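Local coordinates for protein prophage Pfl 6 Cro (Pseudomonas fluorescens, PDB 2PIJ) that probably acts as a prophage transcription factor of the Cro family, binding operator DNA through a helix-turn-helix as a two-chain assembly, at residues T15-A20 against V25-I30. Numbering follows the deposited sequence.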
loop_
_atom_site.group_PDB
_atom_site.type_symbol
_atom_site.label_atom_id
_atom_site.label_comp_id
_atom_site.label_asym_id
_atom_site.label_seq_id
_atom_site.Cartn_x
_atom_site.Cartn_y
_atom_site.Cartn_z
ATOM N N THR B 15 18.782 -11.097 2.184
ATOM C CA THR B 15 19.695 -9.993 2.481
ATOM C C THR B 15 19.261 -8.825 1.672
ATOM O O THR B 15 18.453 -8.957 0.742
ATOM C CB THR B 15 21.160 -10.318 2.114
ATOM O OG1 THR B 15 21.219 -10.672 0.720
ATOM C CG2 THR B 15 21.721 -11.443 2.989
ATOM N N GLN B 16 19.814 -7.674 2.026
ATOM C CA GLN B 16 19.495 -6.474 1.289
ATOM C C GLN B 16 19.953 -6.616 -0.155
ATOM O O GLN B 16 19.225 -6.243 -1.085
ATOM C CB GLN B 16 20.176 -5.295 1.908
ATOM C CG GLN B 16 19.675 -5.107 3.262
ATOM C CD GLN B 16 20.213 -3.904 3.864
ATOM O OE1 GLN B 16 20.112 -2.834 3.273
ATOM N NE2 GLN B 16 20.811 -4.041 5.080
ATOM N N SER B 17 21.149 -7.169 -0.310
ATOM C CA SER B 17 21.784 -7.403 -1.584
ATOM C C SER B 17 20.851 -8.245 -2.463
ATOM O O SER B 17 20.574 -7.895 -3.648
ATOM C CB SER B 17 23.122 -8.159 -1.347
ATOM O OG SER B 17 23.671 -8.397 -2.582
ATOM N N ALA B 18 20.406 -9.378 -1.910
ATOM C CA ALA B 18 19.506 -10.281 -2.642
ATOM C C ALA B 18 18.127 -9.662 -2.982
ATOM O O ALA B 18 17.579 -9.810 -4.099
ATOM C CB ALA B 18 19.313 -11.521 -1.848
ATOM N N LEU B 19 17.498 -9.053 -1.994
ATOM C CA LEU B 19 16.246 -8.354 -2.245
ATOM C C LEU B 19 16.383 -7.268 -3.371
ATOM O O LEU B 19 15.521 -7.154 -4.266
ATOM C CB LEU B 19 15.748 -7.743 -0.949
ATOM C CG LEU B 19 14.369 -7.069 -1.066
ATOM C CD1 LEU B 19 13.265 -8.061 -1.527
ATOM C CD2 LEU B 19 14.048 -6.497 0.234
ATOM N N ALA B 20 17.454 -6.470 -3.325
ATOM C CA ALA B 20 17.676 -5.394 -4.297
ATOM C C ALA B 20 17.732 -5.971 -5.698
ATOM O O ALA B 20 17.117 -5.442 -6.635
ATOM C CB ALA B 20 18.969 -4.658 -3.984
ATOM N N VAL B 25 16.097 -3.056 -7.993
ATOM C CA VAL B 25 16.405 -1.723 -7.459
ATOM C C VAL B 25 17.853 -1.509 -6.953
ATOM O O VAL B 25 18.626 -2.471 -6.699
ATOM C CB VAL B 25 15.447 -1.251 -6.336
ATOM C CG1 VAL B 25 13.995 -1.369 -6.770
ATOM C CG2 VAL B 25 15.691 -1.987 -5.021
ATOM N N ASN B 26 18.180 -0.229 -6.779
ATOM C CA ASN B 26 19.445 0.221 -6.208
ATOM C C ASN B 26 19.455 -0.238 -4.781
ATOM O O ASN B 26 18.537 0.053 -4.026
ATOM C CB ASN B 26 19.559 1.739 -6.220
ATOM C CG ASN B 26 20.978 2.245 -5.878
ATOM O OD1 ASN B 26 21.632 1.755 -4.953
ATOM N ND2 ASN B 26 21.454 3.231 -6.662
ATOM N N GLN B 27 20.485 -0.985 -4.424
ATOM C CA GLN B 27 20.669 -1.393 -3.059
ATOM C C GLN B 27 20.463 -0.320 -2.013
ATOM O O GLN B 27 19.946 -0.604 -0.914
ATOM C CB GLN B 27 22.016 -2.075 -2.860
ATOM C CG GLN B 27 21.835 -3.245 -1.994
ATOM C CD GLN B 27 23.100 -3.869 -1.485
ATOM O OE1 GLN B 27 24.050 -4.096 -2.247
ATOM N NE2 GLN B 27 23.107 -4.202 -0.180
ATOM N N SER B 28 20.928 0.900 -2.323
ATOM C CA SER B 28 20.840 2.024 -1.373
ATOM C C SER B 28 19.394 2.533 -1.220
ATOM O O SER B 28 19.093 3.208 -0.243
ATOM C CB SER B 28 21.778 3.155 -1.754
ATOM O OG SER B 28 21.482 3.723 -2.998
ATOM N N ALA B 29 18.506 2.208 -2.158
ATOM C CA ALA B 29 17.060 2.474 -1.933
ATOM C C ALA B 29 16.534 1.632 -0.752
ATOM O O ALA B 29 15.753 2.106 0.076
ATOM C CB ALA B 29 16.237 2.183 -3.192
ATOM N N ILE B 30 16.990 0.386 -0.654
ATOM C CA ILE B 30 16.638 -0.528 0.473
ATOM C C ILE B 30 17.108 0.004 1.793
ATOM O O ILE B 30 16.323 0.048 2.752
ATOM C CB ILE B 30 17.294 -1.911 0.339
ATOM C CG1 ILE B 30 17.202 -2.387 -1.124
ATOM C CG2 ILE B 30 16.697 -2.932 1.374
ATOM C CD1 ILE B 30 15.945 -2.989 -1.429
#
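Ile30 turns CG1 anti to its carbonyl carbon (chi1 -42°) toward Ala20, while Gln16, also with CG anti to the carbonyl carbon (chi1 -63°), runs extended past it in the opposite direction. The two belong to successive helices, 16-23 and 27-35, of the helix-turn-helix, the second being the probable DNA-recognition helix. Buried Ala20 sits between the two helices, its CB 4.1 Å from Ile30 CG1 and 3.5 Å from Val25 O. Ile30 CD1 continues inward to Leu19 CD2 at 4.3 Å, and Leu19 in turn rests on Leu6 and Tyr9 of helix 6-12. On the other branch of Ile30, CG2 packs 3.9 Å from Gln16 OE1, which also has a weak hydrogen bond with Ser31 OG. At the outer side, Gln27 reaches back over helix 16-23, its CG 3.8 Å from Ala20 CB and its amide end alongside the Ser17 backbone. Asn26 N-caps the second helix, its OD1 taking both Ser28 N and Ser28 OG from one face of the amide. The hydrogen bond that joins the two segments runs from Val25 N to Ala20 O, 2.9 Å long, with an N-H...O angle of 149°.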